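Non-ribosomal peptide synthetase (Methanobrevibacter ruminantium, PDB 6VTJ) appears to hold a peptidyl thioester on a phosphopantetheine-bearing carrier domain and to release it reductively through a Rossmann-type reductase domain. Local coordinates at residues V129-A134 / T213-A218; I154-R159 / S188-I193. One frame throughout, in Å; residues are numbered along the deposited sequence.

In the fold
From the N terminus, the chain passes through the carrier region before it enters the sheet of the reductase at 129-134. It next crosses helix 137-149 and lays down 154-159, the neighbour of the first strand. Helix 166-177 then carries it to 188-193, where contact 2 closes the smaller loop by pairing that strand with 154-159. Only afterwards does 213-218 return to the side of 129-134 away from 154-159 and close the wider loop of contact 1, which therefore encloses contact 2 entirely. The two centres lie about 10 Å apart, and backbone hydrogen bonds, such as those between Val129 and Tyr155, join them into four adjacent parallel strands, ordered 190-194, 154-158, 129-132, 213-216.

Contact 1: V129-A134 / T213-A218; sequences VLLTGA and TVINSA
Thr132 and Asn216 meet near the carboxyl ends of their strands, where the Asn216 carboxamide is the flat side-chain group. Over one face, the Thr132 hydroxyl donates to it, with OG1 2.7 Å from Asn216 OD1 and 51° out of the carbonyl plane. At the other end ND2 is hydrogen-bonded to Gln255 OE1, so both ends of the amide are held against rotation. Threonine both bonds and packs here: its hydroxyl also accepts from Ala218 N, 3.2 Å from Thr132 OG1, while the side chain touches Ile197. Chi1 of 74° sets that oxygen between the backbone N and the carbonyl carbon, where it meets both partners. The small Ser217 hydroxyl donates in the carbonyl plane to Thr132 O, 2.8 Å from OG. Gly133 follows at a positive phi of 76°, and a CB there would clash with Ala218 N. Behind this turn, parallel-strand bonds run from Leu130 N to Thr213 O and from Ile215 N to Leu130 O. Branched Val129 and Ile215 meet at 3.9 Å, CG1 to CG1, on the face covered by helix 137-149. On the other face Leu130 CD2 lies 4.0 Å from Val214 CG2, and both side chains touch Phe244. Such central parallel strands, the first entering a TGxxGxxG loop, typify the Rossmann fold; in related reductases that loop binds NADP(H), as it probably does here.

Contact 2: I154-R159 / S188-I193; sequences IYCMLR and SRIIPI
Tyr155 and Ile191 lie side by side on neighbouring parallel strands, the two strands of a beta-alpha-beta unit whose helix is 166-177. Ile191 covers one face of the phenol ring: its CG1 stands over the centre, 4.0 Å from the ring centroid, in a CH-pi contact. Ile193 meets the ring at an edge, in its plane, with CD1 4.0 Å from Tyr155 CD2; its chi1 of -54° sets CG1 beside the backbone N and close to that same ring carbon. The flat ring thus offers a face to Ile191 and an edge to Ile193, while its hydroxyl reaches beyond them to Glu209 and Lys153. An alanine at Tyr155 would probably leave the CG1 of Ile191 without the ring it covers, open a gap beside Ile193 and deprive Glu209 of its hydroxyl mate. On the other face of the sheet from Tyr155, Ile154 CG2 packs 4.1 Å from Ile190 CG1, and Cys156, a small residue that touches Leu143, brings its SG near Ile190 CG2. Both isoleucines reach helix 137-149. The backbone ladder sets this register, with Ile191 N giving to Ile154 O and Cys156 N to Ile191 O. Pro192 is tolerated because the N-H groups facing strand 154-158 come from Ile191 and Ile193. Just before strand 190-194, Arg189 NE is held by Gly152 O, while the Arg189 carbonyl O receives Ile154 N at 2.8 Å, the N-H almost straight at 172°.

Contact 1: V129-A134 / T213-A218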
loop_
_atom_site.group_PDB
_atom_site.type_symbol
_atom_site.label_atom_id
_atom_site.label_comp_id
_atom_site.label_asym_id
_atom_site.label_seq_id
_atom_site.Cartn_x
_atom_site.Cartn_y
_atom_site.Cartn_z
ATOM N N VAL A 129 17.645 16.070 -0.004
ATOM C CA VAL A 129 16.799 14.944 0.380
ATOM C C VAL A 129 17.534 13.637 0.135
ATOM O O VAL A 129 18.190 13.471 -0.895
ATOM C CB VAL A 129 15.470 14.984 -0.395
ATOM C CG1 VAL A 129 14.761 13.603 -0.356
ATOM C CG2 VAL A 129 14.593 16.101 0.165
ATOM N N LEU A 130 17.437 12.722 1.090
ATOM C CA LEU A 130 17.726 11.312 0.868
ATOM C C LEU A 130 16.391 10.619 0.602
ATOM O O LEU A 130 15.558 10.502 1.502
ATOM C CB LEU A 130 18.435 10.699 2.073
ATOM C CG LEU A 130 18.525 9.176 1.983
ATOM C CD1 LEU A 130 19.394 8.828 0.800
ATOM C CD2 LEU A 130 19.057 8.556 3.259
ATOM N N LEU A 131 16.181 10.177 -0.631
ATOM C CA LEU A 131 14.975 9.470 -1.031
ATOM C C LEU A 131 15.248 7.972 -1.141
ATOM O O LEU A 131 16.143 7.541 -1.894
ATOM C CB LEU A 131 14.464 10.010 -2.370
ATOM C CG LEU A 131 13.311 9.263 -3.034
ATOM C CD1 LEU A 131 12.053 9.272 -2.158
ATOM C CD2 LEU A 131 13.009 9.872 -4.411
ATOM N N THR A 132 14.462 7.186 -0.414
ATOM C CA THR A 132 14.440 5.744 -0.602
ATOM C C THR A 132 13.245 5.378 -1.465
ATOM O O THR A 132 12.222 6.062 -1.451
ATOM C CB THR A 132 14.353 4.966 0.725
ATOM O OG1 THR A 132 13.026 5.059 1.269
ATOM C CG2 THR A 132 15.378 5.442 1.734
ATOM N N GLY A 133 13.385 4.281 -2.203
ATOM C CA GLY A 133 12.321 3.801 -3.052
ATOM C C GLY A 133 12.143 4.582 -4.330
ATOM O O GLY A 133 11.025 4.640 -4.862
ATOM N N ALA A 134 13.217 5.184 -4.851
ATOM C CA ALA A 134 13.086 6.057 -6.015
ATOM C C ALA A 134 12.623 5.317 -7.269
ATOM O O ALA A 134 12.208 5.969 -8.230
ATOM C CB ALA A 134 14.416 6.760 -6.294
ATOM N N THR A 213 16.765 15.990 4.842
ATOM C CA THR A 213 15.492 15.297 4.995
ATOM C C THR A 213 15.584 13.911 4.385
ATOM O O THR A 213 15.980 13.784 3.227
ATOM C CB THR A 213 14.354 16.046 4.309
ATOM O OG1 THR A 213 14.331 17.425 4.714
ATOM C CG2 THR A 213 13.025 15.370 4.637
ATOM N N VAL A 214 15.195 12.883 5.141
ATOM C CA VAL A 214 14.983 11.552 4.584
ATOM C C VAL A 214 13.506 11.418 4.237
ATOM O O VAL A 214 12.649 11.746 5.050
ATOM C CB VAL A 214 15.412 10.457 5.568
ATOM C CG1 VAL A 214 15.155 9.094 4.947
ATOM C CG2 VAL A 214 16.885 10.609 5.939
ATOM N N ILE A 215 13.208 11.007 3.015
ATOM C CA ILE A 215 11.857 10.626 2.614
ATOM C C ILE A 215 11.873 9.133 2.312
ATOM O O ILE A 215 12.508 8.681 1.344
ATOM C CB ILE A 215 11.353 11.447 1.423
ATOM C CG1 ILE A 215 11.491 12.948 1.743
ATOM C CG2 ILE A 215 9.911 11.086 1.135
ATOM C CD1 ILE A 215 10.768 13.878 0.782
ATOM N N ASN A 216 11.185 8.362 3.164
ATOM C CA ASN A 216 11.192 6.903 3.099
ATOM C C ASN A 216 9.906 6.436 2.438
ATOM O O ASN A 216 8.863 6.272 3.087
ATOM C CB ASN A 216 11.352 6.275 4.475
ATOM C CG ASN A 216 11.653 4.795 4.364
ATOM O OD1 ASN A 216 12.688 4.415 3.820
ATOM N ND2 ASN A 216 10.727 3.958 4.801
ATOM N N SER A 217 9.978 6.263 1.118
ATOM C CA SER A 217 8.880 5.695 0.360
ATOM C C SER A 217 9.153 4.262 -0.059
ATOM O O SER A 217 8.265 3.629 -0.626
ATOM C CB SER A 217 8.567 6.553 -0.874
ATOM O OG SER A 217 9.497 6.284 -1.909
ATOM N N ALA A 218 10.347 3.724 0.211
ATOM C CA ALA A 218 10.574 2.308 -0.031
ATOM C C ALA A 218 9.656 1.506 0.869
ATOM O O ALA A 218 9.578 1.764 2.074
ATOM C CB ALA A 218 12.027 1.915 0.243
HETATM O O HOH W 1 8.201 4.267 -4.059
#

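Contact 2: I154-R159 / S188-I193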
loop_
_atom_site.group_PDB
_atom_site.type_symbol
_atom_site.label_atom_id
_atom_site.label_comp_id
_atom_site.label_asym_id
_atom_site.label_seq_id
_atom_site.Cartn_x
_atom_site.Cartn_y
_atom_site.Cartn_z
ATOM N N ILE A 154 19.141 15.757 -4.442
ATOM C CA ILE A 154 18.392 14.580 -4.018
ATOM C C ILE A 154 19.247 13.332 -4.233
ATOM O O ILE A 154 19.638 13.018 -5.364
ATOM C CB ILE A 154 17.040 14.471 -4.745
ATOM C CG1 ILE A 154 16.249 13.273 -4.220
ATOM C CG2 ILE A 154 17.211 14.358 -6.252
ATOM C CD1 ILE A 154 14.780 13.353 -4.553
ATOM N N TYR A 155 19.553 12.642 -3.144
ATOM C CA TYR A 155 20.246 11.364 -3.156
ATOM C C TYR A 155 19.216 10.247 -3.217
ATOM O O TYR A 155 18.327 10.188 -2.369
ATOM C CB TYR A 155 21.078 11.199 -1.884
ATOM C CG TYR A 155 22.195 12.206 -1.704
ATOM C CD1 TYR A 155 21.926 13.521 -1.340
ATOM C CD2 TYR A 155 23.528 11.826 -1.874
ATOM C CE1 TYR A 155 22.961 14.443 -1.161
ATOM C CE2 TYR A 155 24.565 12.736 -1.700
ATOM C CZ TYR A 155 24.273 14.042 -1.344
ATOM O OH TYR A 155 25.297 14.941 -1.170
ATOM N N CYS A 156 19.358 9.339 -4.172
ATOM C CA CYS A 156 18.390 8.259 -4.356
ATOM C C CYS A 156 19.088 6.943 -4.075
ATOM O O CYS A 156 19.995 6.556 -4.817
ATOM C CB CYS A 156 17.811 8.264 -5.767
ATOM S SG CYS A 156 17.095 9.836 -6.256
ATOM N N MET A 157 18.658 6.248 -3.030
ATOM C CA MET A 157 19.276 4.978 -2.668
ATOM C C MET A 157 18.541 3.821 -3.340
ATOM O O MET A 157 17.337 3.644 -3.136
ATOM C CB MET A 157 19.290 4.786 -1.156
ATOM C CG MET A 157 20.254 3.696 -0.722
ATOM S SD MET A 157 20.003 3.146 0.975
ATOM C CE MET A 157 20.487 4.606 1.875
ATOM N N LEU A 158 19.259 3.020 -4.091
ATOM C CA LEU A 158 18.703 1.897 -4.762
ATOM C C LEU A 158 19.705 0.792 -5.083
ATOM O O LEU A 158 20.877 1.005 -5.079
ATOM C CB LEU A 158 18.048 2.361 -6.027
ATOM C CG LEU A 158 18.869 3.024 -7.108
ATOM C CD1 LEU A 158 19.615 2.057 -7.956
ATOM C CD2 LEU A 158 18.132 3.999 -7.954
ATOM N N ARG A 159 19.196 -0.393 -5.356
ATOM C CA ARG A 159 20.020 -1.519 -5.770
ATOM C C ARG A 159 20.279 -1.452 -7.272
ATOM O O ARG A 159 19.450 -0.959 -8.040
ATOM C CB ARG A 159 19.323 -2.846 -5.432
ATOM C CG ARG A 159 19.080 -3.103 -3.940
ATOM C CD ARG A 159 18.392 -4.466 -3.677
ATOM N NE ARG A 159 16.929 -4.390 -3.693
ATOM C CZ ARG A 159 16.171 -4.283 -2.604
ATOM N N SER A 188 24.676 16.057 -10.821
ATOM C CA SER A 188 24.620 17.383 -10.205
ATOM C C SER A 188 23.480 17.451 -9.200
ATOM O O SER A 188 23.745 17.447 -7.998
ATOM C CB SER A 188 24.527 18.492 -11.261
ATOM O OG SER A 188 23.471 18.287 -12.178
ATOM N N ARG A 189 22.214 17.481 -9.637
ATOM C CA ARG A 189 21.111 17.505 -8.673
ATOM C C ARG A 189 20.740 16.111 -8.176
ATOM O O ARG A 189 20.282 15.978 -7.037
ATOM C CB ARG A 189 19.852 18.152 -9.267
ATOM C CG ARG A 189 20.018 19.482 -10.005
ATOM C CD ARG A 189 19.443 20.726 -9.281
ATOM N NE ARG A 189 18.340 20.508 -8.332
ATOM C CZ ARG A 189 17.034 20.617 -8.609
ATOM N NH1 ARG A 189 16.600 20.920 -9.828
ATOM N NH2 ARG A 189 16.145 20.414 -7.642
ATOM N N ILE A 190 20.930 15.069 -8.992
ATOM C CA ILE A 190 20.503 13.712 -8.656
ATOM C C ILE A 190 21.731 12.860 -8.368
ATOM O O ILE A 190 22.575 12.656 -9.249
ATOM C CB ILE A 190 19.664 13.089 -9.780
ATOM C CG1 ILE A 190 18.483 13.999 -10.130
ATOM C CG2 ILE A 190 19.193 11.700 -9.382
ATOM C CD1 ILE A 190 17.701 13.533 -11.361
ATOM N N ILE A 191 21.807 12.317 -7.156
ATOM C CA ILE A 191 22.941 11.489 -6.745
ATOM C C ILE A 191 22.488 10.049 -6.523
ATOM O O ILE A 191 21.853 9.748 -5.506
ATOM C CB ILE A 191 23.614 12.050 -5.482
ATOM C CG1 ILE A 191 23.558 13.573 -5.483
ATOM C CG2 ILE A 191 25.061 11.588 -5.406
ATOM C CD1 ILE A 191 24.364 14.190 -6.610
ATOM N N PRO A 192 22.769 9.136 -7.451
ATOM C CA PRO A 192 22.472 7.714 -7.207
ATOM C C PRO A 192 23.406 7.123 -6.154
ATOM O O PRO A 192 24.622 7.299 -6.221
ATOM C CB PRO A 192 22.696 7.065 -8.581
ATOM C CG PRO A 192 22.597 8.196 -9.575
ATOM C CD PRO A 192 23.132 9.403 -8.855
ATOM N N ILE A 193 22.830 6.400 -5.193
ATOM C CA ILE A 193 23.576 5.749 -4.118
ATOM C C ILE A 193 23.212 4.265 -4.118
ATOM O O ILE A 193 22.040 3.907 -3.929
ATOM C CB ILE A 193 23.273 6.373 -2.740
ATOM C CG1 ILE A 193 23.510 7.874 -2.758
ATOM C CG2 ILE A 193 24.150 5.749 -1.669
ATOM C CD1 ILE A 193 24.966 8.248 -2.732
#